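Local atomic coordinates of P43 (Trichuris muris, PDB entry 6QIX), a protein that tethers to matrix and inhibits interleukin-13 function as the major secreted protein of this whipworm parasite. Residues L114-C119 against I300-T305; C200-L205 against V235-K240; L264-C269 against L325-Y330; I280-K285 against K339-C344; N332-G337 against Y347-D352. One frame throughout, in Å; residues are numbered along the deposited sequence.

In the fold
Measured from contact centre to chain centre, contact 3 lies about 9 Å out and contact 1 about 14 Å, both partly buried. Contacts 2, 4 and 5 lie 22 to 23 Å out; 4 is partly buried, 2 and 5 are at the surface. Contact 1 packs a loop on helix 292-310 and touches contact 3 through Trp301 and Met326. Contacts 4 and 5 both reach one three-stranded sheet, 5 only by strand 331-336, and a disulfide, Cys333 to Cys342, joins them; Cys200 to Cys269 joins 2 and 3. The chemistry differs: a backbone ladder in 4, a buried lysine in 3, tryptophan packing in 2, a histidine-aspartate bond in 1, and proline packing with a water bridge in 5.

Contact 1 of 5, residues L114-C119 against I300-T305; sequences LPHLGC and IWDDFT
Leu117 lays its CD1 methyl over one face of the Trp301 indole, and this is the tight part of the contact. CD1 is 3.6 Å from Trp301 CD2 and stands 4.0 Å from the centroid of the five-membered ring, 28° off its normal, which qualifies as a CH-pi contact. Trp301 is buried; the opposite face packs on Leu325, while Met326 meets the ring on the side Leu117 occupies. The polar part lies on the partly exposed side. There His116 ND1 donates to Asp302 OD1 at 2.9 Å with an N-H...O angle of 161°. The carboxylate oxygen lies close to the imidazole plane, but the nitrogen reaches it on the syn side, 34° out of the carboxylate plane. One turn further along the helix, Thr305 OG1 lies 2.8 Å from His116 O and 3.0 Å from Trp301 O in its own helix, one proton facing two possible acceptors. A water donates to both Thr305 OG1 and Leu117 O (2.7 Å to the latter), linking the loop to the helix. Leu117 and Gly118 both face Leu114 in a classic beta bulge, and this bulged loop docks side-on against helix 292-310.

Contact 2 of 5, residues C200-L205 against V235-K240; sequences CLWFPL and VHIPEK
Trp202 covers CA and CG of Lys240 with its indole, the two side chains sliding past each other in opposite directions. Lys240 CA lies 3.7 Å from the centroid of the six-membered ring and 14° off its normal, a CH-pi contact over the face, while Lys240 CG comes within 3.6 Å of Trp202 CG. The other face of the indole is met by Phe203 CD2, so the ring is sandwiched between a lysine and the next residue of its own segment. Trp202 CG is anti to its backbone N (chi1 -166°), directed to residues 237-240. At the ring edge, Trp202 NE1 donates to Pro238 O over 2.9 Å. That acceptor is only slightly out of the indole plane, and the donor approaches nearly along the C=O axis; the somewhat bent bond (N-H...O 146°) and the packing on both faces together hold the ring. Ile237 fills the corner beside it: CG2 is 3.4 Å from Trp202 NE1, CG2 and CD1 both reach Phe203 CB, and CD1 also lies 3.9 Å from Pro204 CD. The peptide before Pro204 is cis, and this proline is the N-cap of helix 205-216. The contact lies at the surface, made by two loops that run antiparallel on either side of that helix in sequence. Cys200 is disulfide-linked to Cys269, just past strand 262-268, and Leu201 bonds by its backbone to Phe246 of strand 246-252, while Pro238 packs on Leu283 of strand 281-284.

Contact 3 of 5, residues L264-C269 against L325-Y330; sequences LGKKSC and LMQLPY
Lys266 and Gln327 supply most of the buried surface, with Leu264 a distant third. The lysine chain is extended beyond CG and slides past the glutamine in the opposite direction. Its NZ reaches Gln327 O, a hydrogen bond of 2.8 Å, from above the carbonyl plane (43° out of it, C=O...N angle 135°). Along the way Lys266 CB passes 3.5 Å from Gln327 OE1, and CD lies 3.6 Å from the same oxygen. NZ also donates to a water at 3.0 Å, and that water lies 2.8 Å from Leu328 O, a probable second link to the same turn. Phe246 adds a cation-pi contact to the lysine, so its buried charge is probably eased from more than one direction. The glutamine amide is held from outside the pair: NE2 bonds to Lys323 O and Glu126 OE1, and OE1 accepts from Gln130 NE2. OE1 also takes a proton from a second water at 2.9 Å, which accepts from Lys266 N. Leu264 points toward the turn, but its side chain stays 4.8 Å from it and packs on Cys216. Gln327 sits in a type I beta turn closed by Leu328 N to Leu325 O at 3.1 Å. That turn leaves helix 315-325 for strand 331-336, and the contact ties it to strand 262-268, whose sheet partner is strand 246-252; Leu328 also packs on Leu205 of helix 205-216.

Contact 4 of 5, residues I280-K285 against K339-C344; sequences ICTLDK and KCKCCC
Asp284 OD1 and Lys339 NZ form a salt bridge at one end of the ladder; at 2.5 Å the modelled distance is very short, so its exact length is doubtful. Further along, Lys341 NZ donates to Thr282 OG1 over 2.9 Å, the two side chains lying side by side and pointing the same way. Between them comes a backbone pair: Leu283 N to Cys340 O is nearly straight (175°), with Cys340 N returning to Leu283 O at 2.8 Å. Past Thr282, Cys281 N bonds to Cys342 O at 3.0 Å and its O accepts in return. The strands run antiparallel (146°), Cys281/Cys342 and Leu283/Cys340 being hydrogen-bonded pairs; in this three-stranded sheet 281-284 is an edge strand and 339-344 the middle one, with 331-336 on its other side. Leu283, Cys281, Cys340 and Cys342 point to one face, where Leu283 CD1 rests 3.9 Å from Cys342 SG and the cysteines carry disulfides to Cys241, Cys290 and Cys333. Thr282 and Lys341 take the other face. Ile280 crosses Lys341 at about a right angle, its CD1 3.7 Å from Lys341 CB and 3.8 Å from Cys343 SG. Lys285 packs CG on Cys340 SG before its NZ reaches Glu335.

Contact 5 of 5, residues N332-G337 against Y347-D352; sequences NCKEVG and YEPNKD
Pro349 leads this contact, meeting Asn332 and Lys334 where strand 347-349 runs beside strand 331-336, nearly parallel to it (8°) at 6.2 Å between axes, the values being those of residues 332-336. This spacing is wider than that of paired strands, and the two belong to different sheets: strand 331-336 is an edge of the three-stranded antiparallel sheet, and strand 347-349 pairs with strand 356-358. The chain links them through strand 339-344, the middle strand of the first sheet. Apolar packing joins Pro349 CB to Lys334 CG at 4.0 Å, the two side chains crossing obliquely, and Pro349 CD to Asn332 CB, also at 4.0 Å. Pro349 touches Cys343 as well, and Cys333 turns away from it to its disulfide partner Cys342. Carbon-to-carbonyl contacts form a second, van der Waals group: Pro349 CD and CG both approach Asn332 O, CD at 3.4 Å, Lys334 CD passes 3.4 Å from Asn350 O, and Val336 CG2 lies 3.9 Å from Asp352 O. Among polar groups, Asn350 OD1 accepts from Thr354 N and Asp352 OD1 is hydrogen-bonded to Thr354 OG1, so these polar ends are bonded within the chain leading to strand 356-358. A bend at the end of Lys334 (chi4 -65°) places NZ where it donates to a water at 2.8 Å. That water completes the bridge by donating to Lys351 O over 3.0 Å.

Contact 1 of 5, residues L114-C119 against I300-T305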
# COMPACT_ATOMS: atom_id res chain seq x y z
N LEU A 114 12.38 -8.66 3.25
CA LEU A 114 12.41 -7.70 2.13
C LEU A 114 13.38 -6.57 2.44
O LEU A 114 13.45 -6.10 3.58
CB LEU A 114 11.01 -7.12 1.88
CG LEU A 114 9.93 -8.18 1.67
CD1 LEU A 114 8.52 -7.59 1.62
CD2 LEU A 114 10.27 -8.98 0.44
N PRO A 115 14.11 -6.07 1.42
CA PRO A 115 15.00 -4.92 1.64
C PRO A 115 14.26 -3.77 2.31
O PRO A 115 13.18 -3.36 1.87
CB PRO A 115 15.47 -4.55 0.23
CG PRO A 115 15.31 -5.82 -0.59
CD PRO A 115 14.18 -6.62 0.07
N HIS A 116 14.81 -3.29 3.43
CA HIS A 116 14.30 -2.10 4.12
C HIS A 116 13.01 -2.33 4.87
O HIS A 116 12.76 -1.67 5.88
CB HIS A 116 14.07 -0.96 3.11
CG HIS A 116 15.28 -0.67 2.28
ND1 HIS A 116 16.45 -0.20 2.82
CD2 HIS A 116 15.51 -0.84 0.96
CE1 HIS A 116 17.36 -0.10 1.87
NE2 HIS A 116 16.81 -0.48 0.73
N LEU A 117 12.14 -3.20 4.35
CA LEU A 117 10.83 -3.42 4.96
C LEU A 117 10.81 -4.62 5.91
O LEU A 117 9.86 -4.77 6.71
CB LEU A 117 9.77 -3.60 3.86
CG LEU A 117 9.04 -2.37 3.34
CD1 LEU A 117 9.89 -1.19 3.03
CD2 LEU A 117 8.21 -2.78 2.07
N GLY A 118 11.80 -5.50 5.82
CA GLY A 118 11.81 -6.65 6.72
C GLY A 118 10.66 -7.58 6.39
O GLY A 118 10.41 -7.88 5.22
N CYS A 119 9.92 -8.03 7.40
CA CYS A 119 8.80 -8.93 7.12
C CYS A 119 7.59 -8.07 6.76
O CYS A 119 6.64 -7.89 7.54
CB CYS A 119 8.58 -9.88 8.29
SG CYS A 119 10.07 -10.97 8.53
N ILE A 300 14.23 6.17 6.08
CA ILE A 300 13.04 6.18 6.93
C ILE A 300 12.55 4.76 7.23
O ILE A 300 12.20 4.44 8.37
CB ILE A 300 11.92 7.03 6.30
CG1 ILE A 300 12.29 8.51 6.29
CG2 ILE A 300 10.61 6.83 7.08
CD1 ILE A 300 11.55 9.32 5.23
N TRP A 301 12.54 3.88 6.22
CA TRP A 301 12.11 2.50 6.43
C TRP A 301 13.12 1.71 7.24
O TRP A 301 12.73 0.94 8.13
CB TRP A 301 11.83 1.84 5.09
CG TRP A 301 10.45 2.21 4.61
CD1 TRP A 301 10.11 3.16 3.68
CD2 TRP A 301 9.23 1.67 5.10
NE1 TRP A 301 8.74 3.22 3.56
CE2 TRP A 301 8.17 2.33 4.44
CE3 TRP A 301 8.92 0.72 6.07
CZ2 TRP A 301 6.82 2.01 4.67
CZ3 TRP A 301 7.58 0.40 6.29
CH2 TRP A 301 6.55 1.02 5.58
N ASP A 302 14.42 1.91 7.00
CA ASP A 302 15.40 1.22 7.84
C ASP A 302 15.18 1.60 9.30
O ASP A 302 15.22 0.73 10.20
CB ASP A 302 16.83 1.60 7.40
CG ASP A 302 17.28 0.88 6.12
OD1 ASP A 302 16.65 -0.12 5.73
OD2 ASP A 302 18.27 1.33 5.48
N ASP A 303 14.96 2.90 9.56
CA ASP A 303 14.77 3.36 10.93
C ASP A 303 13.48 2.82 11.53
O ASP A 303 13.46 2.41 12.71
CB ASP A 303 14.79 4.88 10.97
CG ASP A 303 16.19 5.45 10.67
OD1 ASP A 303 16.30 6.68 10.45
OD2 ASP A 303 17.18 4.68 10.65
N PHE A 304 12.40 2.78 10.75
CA PHE A 304 11.15 2.21 11.25
C PHE A 304 11.33 0.73 11.59
O PHE A 304 10.87 0.25 12.64
CB PHE A 304 10.00 2.37 10.23
CG PHE A 304 8.81 1.53 10.59
CD1 PHE A 304 8.01 1.89 11.67
CD2 PHE A 304 8.52 0.36 9.90
CE1 PHE A 304 6.92 1.09 12.08
CE2 PHE A 304 7.44 -0.45 10.30
CZ PHE A 304 6.63 -0.09 11.38
N THR A 305 11.94 -0.03 10.68
CA THR A 305 12.07 -1.47 10.90
C THR A 305 12.90 -1.75 12.15
O THR A 305 12.52 -2.58 13.00
CB THR A 305 12.66 -2.10 9.63
OG1 THR A 305 11.75 -1.86 8.52
CG2 THR A 305 12.93 -3.58 9.78
O HOH W 1 9.18 -2.99 8.62

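Contact 2 of 5, residues C200-L205 against V235-K240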
# COMPACT_ATOMS: atom_id res chain seq x y z
N CYS A 200 -4.74 19.57 1.38
CA CYS A 200 -3.54 19.00 0.80
C CYS A 200 -2.39 19.22 1.76
O CYS A 200 -2.12 20.36 2.15
CB CYS A 200 -3.24 19.63 -0.56
SG CYS A 200 -4.56 19.27 -1.83
N LEU A 201 -1.72 18.14 2.14
CA LEU A 201 -0.61 18.19 3.08
C LEU A 201 0.71 18.30 2.34
O LEU A 201 0.85 17.86 1.21
CB LEU A 201 -0.58 16.94 3.95
CG LEU A 201 -1.92 16.62 4.67
CD1 LEU A 201 -1.76 15.39 5.53
CD2 LEU A 201 -2.36 17.81 5.50
N TRP A 202 1.68 18.92 3.00
CA TRP A 202 2.96 19.15 2.33
C TRP A 202 4.10 19.12 3.34
O TRP A 202 3.91 19.32 4.55
CB TRP A 202 2.93 20.50 1.63
CG TRP A 202 4.01 20.78 0.63
CD1 TRP A 202 4.80 21.89 0.59
CD2 TRP A 202 4.43 19.95 -0.45
NE1 TRP A 202 5.66 21.82 -0.49
CE2 TRP A 202 5.49 20.61 -1.11
CE3 TRP A 202 4.02 18.69 -0.90
CZ2 TRP A 202 6.15 20.06 -2.22
CZ3 TRP A 202 4.68 18.13 -2.01
CH2 TRP A 202 5.73 18.85 -2.67
N PHE A 203 5.30 18.91 2.82
CA PHE A 203 6.52 18.96 3.60
C PHE A 203 6.71 20.34 4.23
O PHE A 203 6.19 21.34 3.74
CB PHE A 203 7.71 18.64 2.69
CG PHE A 203 7.62 17.28 2.05
CD1 PHE A 203 7.95 16.14 2.77
CD2 PHE A 203 7.18 17.15 0.77
CE1 PHE A 203 7.86 14.87 2.18
CE2 PHE A 203 7.10 15.87 0.17
CZ PHE A 203 7.39 14.75 0.90
N PRO A 204 7.52 20.43 5.28
CA PRO A 204 8.34 19.35 5.89
C PRO A 204 7.55 18.20 6.52
O PRO A 204 6.36 18.30 6.85
CB PRO A 204 9.14 20.09 6.97
CG PRO A 204 8.39 21.33 7.24
CD PRO A 204 7.72 21.71 5.95
N LEU A 205 8.25 17.08 6.70
CA LEU A 205 7.61 15.90 7.26
C LEU A 205 6.97 16.17 8.62
O LEU A 205 5.87 15.65 8.91
CB LEU A 205 8.63 14.77 7.38
CG LEU A 205 8.18 13.44 7.95
CD1 LEU A 205 7.14 12.81 7.03
CD2 LEU A 205 9.43 12.57 8.11
N VAL A 235 17.03 22.01 3.29
CA VAL A 235 16.84 21.79 1.86
C VAL A 235 15.61 22.55 1.39
O VAL A 235 14.59 22.63 2.09
CB VAL A 235 16.73 20.30 1.53
CG1 VAL A 235 16.43 20.10 0.05
CG2 VAL A 235 18.02 19.59 1.93
N HIS A 236 15.69 23.09 0.18
CA HIS A 236 14.60 23.90 -0.34
C HIS A 236 13.40 23.02 -0.64
O HIS A 236 13.49 22.02 -1.36
CB HIS A 236 15.02 24.65 -1.59
CG HIS A 236 13.94 25.52 -2.15
ND1 HIS A 236 13.56 26.70 -1.56
CD2 HIS A 236 13.14 25.36 -3.23
CE1 HIS A 236 12.58 27.25 -2.26
NE2 HIS A 236 12.30 26.45 -3.28
N ILE A 237 12.25 23.41 -0.10
CA ILE A 237 10.99 22.75 -0.39
C ILE A 237 10.21 23.66 -1.34
O ILE A 237 9.78 24.75 -0.91
CB ILE A 237 10.21 22.47 0.89
CG1 ILE A 237 11.07 21.62 1.84
CG2 ILE A 237 8.91 21.80 0.56
CD1 ILE A 237 10.47 21.47 3.23
N PRO A 238 10.00 23.27 -2.61
CA PRO A 238 9.20 24.11 -3.51
C PRO A 238 7.72 24.08 -3.16
O PRO A 238 7.32 23.33 -2.27
CB PRO A 238 9.45 23.49 -4.88
CG PRO A 238 9.66 22.06 -4.60
CD PRO A 238 10.38 22.00 -3.25
N GLU A 239 6.92 24.88 -3.86
CA GLU A 239 5.48 24.75 -3.74
C GLU A 239 5.02 23.33 -4.10
O GLU A 239 5.65 22.62 -4.91
CB GLU A 239 4.76 25.75 -4.63
CG GLU A 239 5.13 27.20 -4.39
CD GLU A 239 4.43 28.09 -5.38
OE1 GLU A 239 3.67 29.00 -4.95
OE2 GLU A 239 4.65 27.85 -6.61
N LYS A 240 3.86 22.97 -3.55
CA LYS A 240 3.22 21.68 -3.80
C LYS A 240 3.27 21.35 -5.27
O LYS A 240 2.91 22.17 -6.12
CB LYS A 240 1.76 21.72 -3.32
CG LYS A 240 1.63 21.77 -1.82
CD LYS A 240 0.11 21.96 -1.42
CE LYS A 240 -0.32 23.38 -1.59
NZ LYS A 240 -0.00 24.19 -0.36

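Contact 3 of 5, residues L264-C269 against L325-Y330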
# COMPACT_ATOMS: atom_id res chain seq x y z
N LEU A 264 -5.71 4.74 7.63
CA LEU A 264 -5.61 5.98 6.85
C LEU A 264 -5.76 5.69 5.36
O LEU A 264 -5.16 4.73 4.84
CB LEU A 264 -4.28 6.67 7.03
CG LEU A 264 -3.81 7.47 8.22
CD1 LEU A 264 -2.56 8.30 7.79
CD2 LEU A 264 -4.93 8.31 8.76
N GLY A 265 -6.51 6.56 4.67
CA GLY A 265 -6.56 6.54 3.22
C GLY A 265 -5.94 7.81 2.69
O GLY A 265 -5.85 8.81 3.41
N LYS A 266 -5.45 7.76 1.45
CA LYS A 266 -4.79 8.89 0.83
C LYS A 266 -5.42 9.22 -0.51
O LYS A 266 -5.98 8.36 -1.19
CB LYS A 266 -3.30 8.57 0.71
CG LYS A 266 -2.55 9.19 -0.28
CD LYS A 266 -1.15 8.56 -0.45
CE LYS A 266 -0.26 9.68 -1.06
NZ LYS A 266 1.13 9.27 -1.11
N LYS A 267 -5.31 10.50 -0.87
CA LYS A 267 -5.74 10.96 -2.18
C LYS A 267 -4.78 12.06 -2.61
O LYS A 267 -4.72 13.13 -1.97
CB LYS A 267 -7.20 11.46 -2.12
CG LYS A 267 -7.75 11.96 -3.47
CD LYS A 267 -9.28 12.13 -3.41
CE LYS A 267 -9.81 12.72 -4.65
NZ LYS A 267 -9.90 14.18 -4.54
N SER A 268 -4.06 11.83 -3.72
CA SER A 268 -3.08 12.81 -4.19
C SER A 268 -3.78 14.08 -4.66
O SER A 268 -4.95 14.08 -5.07
CB SER A 268 -2.27 12.26 -5.37
OG SER A 268 -1.68 11.07 -4.97
N CYS A 269 -3.04 15.18 -4.63
CA CYS A 269 -3.57 16.45 -5.10
C CYS A 269 -3.02 16.78 -6.47
O CYS A 269 -1.81 16.68 -6.68
CB CYS A 269 -3.24 17.58 -4.13
SG CYS A 269 -4.12 17.32 -2.53
N LEU A 325 2.84 4.59 7.11
CA LEU A 325 4.12 5.04 6.54
C LEU A 325 4.14 4.84 5.03
O LEU A 325 4.73 5.66 4.30
CB LEU A 325 5.26 4.30 7.25
CG LEU A 325 6.64 4.92 7.29
CD1 LEU A 325 6.62 6.27 7.96
CD2 LEU A 325 7.62 3.99 8.01
N MET A 326 3.49 3.78 4.53
CA MET A 326 3.40 3.60 3.08
C MET A 326 2.70 4.76 2.37
O MET A 326 2.78 4.82 1.14
CB MET A 326 2.68 2.28 2.71
CG MET A 326 3.54 1.07 3.02
SD MET A 326 4.88 0.72 2.04
CE MET A 326 4.14 0.48 0.44
N GLN A 327 1.97 5.60 3.10
CA GLN A 327 1.23 6.69 2.47
C GLN A 327 2.09 7.91 2.24
O GLN A 327 1.65 8.85 1.58
CB GLN A 327 0.02 7.10 3.31
CG GLN A 327 -0.86 5.98 3.72
CD GLN A 327 -1.29 5.11 2.60
OE1 GLN A 327 -1.68 5.59 1.52
NE2 GLN A 327 -1.28 3.80 2.84
N LEU A 328 3.32 7.92 2.76
CA LEU A 328 4.19 9.07 2.49
C LEU A 328 4.46 9.19 0.99
O LEU A 328 4.52 8.18 0.27
CB LEU A 328 5.50 8.95 3.24
CG LEU A 328 5.34 9.25 4.73
CD1 LEU A 328 6.66 8.94 5.44
CD2 LEU A 328 4.96 10.73 5.00
N PRO A 329 4.70 10.39 0.50
CA PRO A 329 5.05 10.55 -0.92
C PRO A 329 6.33 9.81 -1.28
O PRO A 329 7.32 9.90 -0.57
CB PRO A 329 5.23 12.07 -1.05
CG PRO A 329 4.48 12.68 0.14
CD PRO A 329 4.63 11.67 1.24
N TYR A 330 6.30 9.11 -2.41
CA TYR A 330 7.42 8.34 -2.93
C TYR A 330 7.75 8.86 -4.32
O TYR A 330 6.95 8.73 -5.25
CB TYR A 330 7.04 6.85 -2.98
CG TYR A 330 8.08 5.91 -3.59
CD1 TYR A 330 8.72 4.98 -2.80
CD2 TYR A 330 8.37 5.92 -4.95
CE1 TYR A 330 9.64 4.11 -3.34
CE2 TYR A 330 9.29 5.04 -5.50
CZ TYR A 330 9.92 4.14 -4.69
OH TYR A 330 10.85 3.23 -5.17
O HOH W 2 2.86 6.82 -1.60
O HOH W 3 -4.35 4.94 0.53

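Contact 4 of 5, residues I280-K285 against K339-C344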
# COMPACT_ATOMS: atom_id res chain seq x y z
N ILE A 280 5.21 19.12 -12.74
CA ILE A 280 6.37 18.38 -12.27
C ILE A 280 7.17 19.22 -11.28
O ILE A 280 7.24 20.46 -11.37
CB ILE A 280 7.21 17.93 -13.48
CG1 ILE A 280 8.24 16.87 -13.10
CG2 ILE A 280 7.82 19.16 -14.22
CD1 ILE A 280 8.65 16.01 -14.29
N CYS A 281 7.77 18.54 -10.29
CA CYS A 281 8.61 19.20 -9.30
C CYS A 281 9.98 19.46 -9.90
O CYS A 281 10.55 18.56 -10.53
CB CYS A 281 8.82 18.35 -8.04
SG CYS A 281 7.30 18.05 -7.06
N THR A 282 10.53 20.66 -9.65
CA THR A 282 11.94 20.96 -9.99
C THR A 282 12.75 21.16 -8.71
O THR A 282 12.50 22.10 -7.97
CB THR A 282 12.03 22.19 -10.89
OG1 THR A 282 11.21 21.95 -12.04
CG2 THR A 282 13.48 22.48 -11.29
N LEU A 283 13.71 20.26 -8.47
CA LEU A 283 14.61 20.30 -7.31
C LEU A 283 16.07 20.42 -7.74
O LEU A 283 16.46 19.91 -8.80
CB LEU A 283 14.49 19.03 -6.49
CG LEU A 283 13.08 18.60 -6.07
CD1 LEU A 283 13.12 17.29 -5.35
CD2 LEU A 283 12.43 19.66 -5.22
N ASP A 284 16.89 21.02 -6.88
CA ASP A 284 18.34 20.96 -7.05
C ASP A 284 18.88 19.56 -6.78
O ASP A 284 18.32 18.79 -6.00
CB ASP A 284 19.02 21.95 -6.12
CG ASP A 284 18.76 23.37 -6.52
OD1 ASP A 284 18.89 23.67 -7.72
OD2 ASP A 284 18.41 24.17 -5.63
N LYS A 285 19.99 19.24 -7.45
CA LYS A 285 20.69 17.99 -7.21
C LYS A 285 21.31 18.01 -5.83
O LYS A 285 21.60 19.08 -5.28
CB LYS A 285 21.78 17.76 -8.26
CG LYS A 285 21.30 17.46 -9.63
CD LYS A 285 22.47 17.63 -10.64
CE LYS A 285 22.01 17.57 -12.08
NZ LYS A 285 23.16 17.49 -13.05
N LYS A 339 19.07 20.04 -13.09
CA LYS A 339 17.97 19.92 -12.13
C LYS A 339 17.42 18.51 -12.06
O LYS A 339 17.61 17.71 -12.95
CB LYS A 339 16.81 20.87 -12.47
CG LYS A 339 17.20 22.35 -12.56
CD LYS A 339 17.56 22.88 -11.18
CE LYS A 339 17.86 24.37 -11.21
NZ LYS A 339 18.31 24.81 -9.85
N CYS A 340 16.65 18.25 -11.00
CA CYS A 340 15.94 17.00 -10.83
C CYS A 340 14.47 17.27 -11.07
O CYS A 340 13.93 18.16 -10.43
CB CYS A 340 16.11 16.45 -9.41
SG CYS A 340 17.86 16.11 -8.99
N LYS A 341 13.82 16.49 -11.93
CA LYS A 341 12.40 16.64 -12.26
C LYS A 341 11.66 15.44 -11.69
O LYS A 341 11.89 14.30 -12.12
CB LYS A 341 12.22 16.73 -13.77
CG LYS A 341 12.99 17.91 -14.40
CD LYS A 341 12.30 19.26 -14.08
CE LYS A 341 13.07 20.37 -14.78
NZ LYS A 341 12.44 21.68 -14.60
N CYS A 342 10.76 15.68 -10.72
CA CYS A 342 10.29 14.59 -9.88
C CYS A 342 8.77 14.54 -9.82
O CYS A 342 8.10 15.57 -9.78
CB CYS A 342 10.81 14.73 -8.44
SG CYS A 342 12.63 14.87 -8.35
N CYS A 343 8.26 13.32 -9.76
CA CYS A 343 6.84 13.04 -9.55
C CYS A 343 6.66 11.93 -8.51
O CYS A 343 7.52 11.07 -8.33
CB CYS A 343 6.16 12.55 -10.87
SG CYS A 343 6.45 13.56 -12.33
N CYS A 344 5.50 11.91 -7.85
CA CYS A 344 5.29 10.87 -6.83
C CYS A 344 4.31 9.79 -7.27
O CYS A 344 3.33 10.04 -7.99
CB CYS A 344 4.80 11.47 -5.50
SG CYS A 344 6.06 12.46 -4.67

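Contact 5 of 5, residues N332-G337 against Y347-D352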
# COMPACT_ATOMS: atom_id res chain seq x y z
N ASN A 332 9.93 9.56 -7.94
CA ASN A 332 10.84 9.14 -8.99
C ASN A 332 11.27 10.41 -9.70
O ASN A 332 10.42 11.28 -9.99
CB ASN A 332 10.17 8.20 -9.98
CG ASN A 332 9.22 7.23 -9.30
OD1 ASN A 332 9.62 6.13 -8.93
ND2 ASN A 332 7.94 7.66 -9.13
N CYS A 333 12.57 10.53 -9.99
CA CYS A 333 13.09 11.73 -10.63
C CYS A 333 13.90 11.38 -11.88
O CYS A 333 14.51 10.31 -11.97
CB CYS A 333 14.02 12.53 -9.69
SG CYS A 333 13.36 12.97 -8.08
N LYS A 334 13.85 12.28 -12.85
CA LYS A 334 14.76 12.29 -13.98
C LYS A 334 15.68 13.49 -13.84
O LYS A 334 15.24 14.60 -13.52
CB LYS A 334 14.01 12.38 -15.31
CG LYS A 334 13.34 11.11 -15.71
CD LYS A 334 12.93 11.16 -17.18
CE LYS A 334 12.62 9.74 -17.64
NZ LYS A 334 13.84 8.87 -17.61
N GLU A 335 16.96 13.29 -14.13
CA GLU A 335 17.92 14.39 -14.14
C GLU A 335 17.82 15.09 -15.50
O GLU A 335 17.95 14.43 -16.53
CB GLU A 335 19.33 13.85 -13.92
CG GLU A 335 20.36 14.93 -13.66
CD GLU A 335 21.71 14.40 -13.28
OE1 GLU A 335 21.80 13.37 -12.59
OE2 GLU A 335 22.69 15.06 -13.66
N VAL A 336 17.51 16.39 -15.50
CA VAL A 336 17.36 17.15 -16.73
C VAL A 336 18.21 18.39 -16.59
O VAL A 336 17.95 19.25 -15.74
CB VAL A 336 15.89 17.51 -17.05
CG1 VAL A 336 15.87 18.28 -18.37
CG2 VAL A 336 15.04 16.24 -17.13
N GLY A 337 19.27 18.48 -17.41
CA GLY A 337 20.21 19.55 -17.21
C GLY A 337 20.80 19.52 -15.81
O GLY A 337 21.28 18.50 -15.34
N TYR A 347 2.42 8.37 -10.07
CA TYR A 347 2.92 9.10 -11.23
C TYR A 347 4.44 8.97 -11.35
O TYR A 347 5.13 8.66 -10.39
CB TYR A 347 2.53 10.57 -11.13
CG TYR A 347 1.02 10.81 -11.12
CD1 TYR A 347 0.35 11.14 -12.31
CD2 TYR A 347 0.27 10.71 -9.94
CE1 TYR A 347 -1.02 11.39 -12.30
CE2 TYR A 347 -1.08 10.93 -9.94
CZ TYR A 347 -1.72 11.27 -11.12
OH TYR A 347 -3.09 11.47 -11.11
N GLU A 348 4.95 9.22 -12.55
CA GLU A 348 6.38 9.24 -12.81
C GLU A 348 6.66 10.32 -13.86
O GLU A 348 5.77 10.69 -14.62
CB GLU A 348 6.87 7.87 -13.31
CG GLU A 348 6.23 7.47 -14.65
CD GLU A 348 6.56 6.04 -15.15
OE1 GLU A 348 7.39 5.31 -14.56
OE2 GLU A 348 5.96 5.64 -16.16
N PRO A 349 7.89 10.80 -13.94
CA PRO A 349 8.17 11.78 -15.01
C PRO A 349 7.98 11.15 -16.37
O PRO A 349 8.30 9.97 -16.58
CB PRO A 349 9.63 12.20 -14.76
CG PRO A 349 9.91 11.83 -13.32
CD PRO A 349 9.05 10.60 -13.04
N ASN A 350 7.47 11.95 -17.32
CA ASN A 350 7.48 11.57 -18.73
C ASN A 350 8.93 11.59 -19.26
O ASN A 350 9.89 11.88 -18.54
CB ASN A 350 6.53 12.49 -19.52
CG ASN A 350 7.04 13.90 -19.66
OD1 ASN A 350 8.10 14.26 -19.13
ND2 ASN A 350 6.26 14.74 -20.35
N LYS A 351 9.08 11.27 -20.55
CA LYS A 351 10.38 10.93 -21.12
C LYS A 351 11.33 12.12 -21.11
O LYS A 351 12.53 11.94 -20.86
CB LYS A 351 10.15 10.41 -22.54
CG LYS A 351 9.59 8.94 -22.59
CD LYS A 351 8.44 8.65 -21.58
CE LYS A 351 7.17 9.51 -21.82
NZ LYS A 351 5.94 8.87 -21.25
N ASP A 352 10.83 13.32 -21.36
CA ASP A 352 11.69 14.49 -21.34
C ASP A 352 11.65 15.25 -20.03
O ASP A 352 12.32 16.29 -19.92
CB ASP A 352 11.40 15.41 -22.54
CG ASP A 352 10.05 16.04 -22.54
OD1 ASP A 352 9.27 15.79 -21.61
OD2 ASP A 352 9.78 16.82 -23.53
O HOH W 4 14.53 9.85 -20.12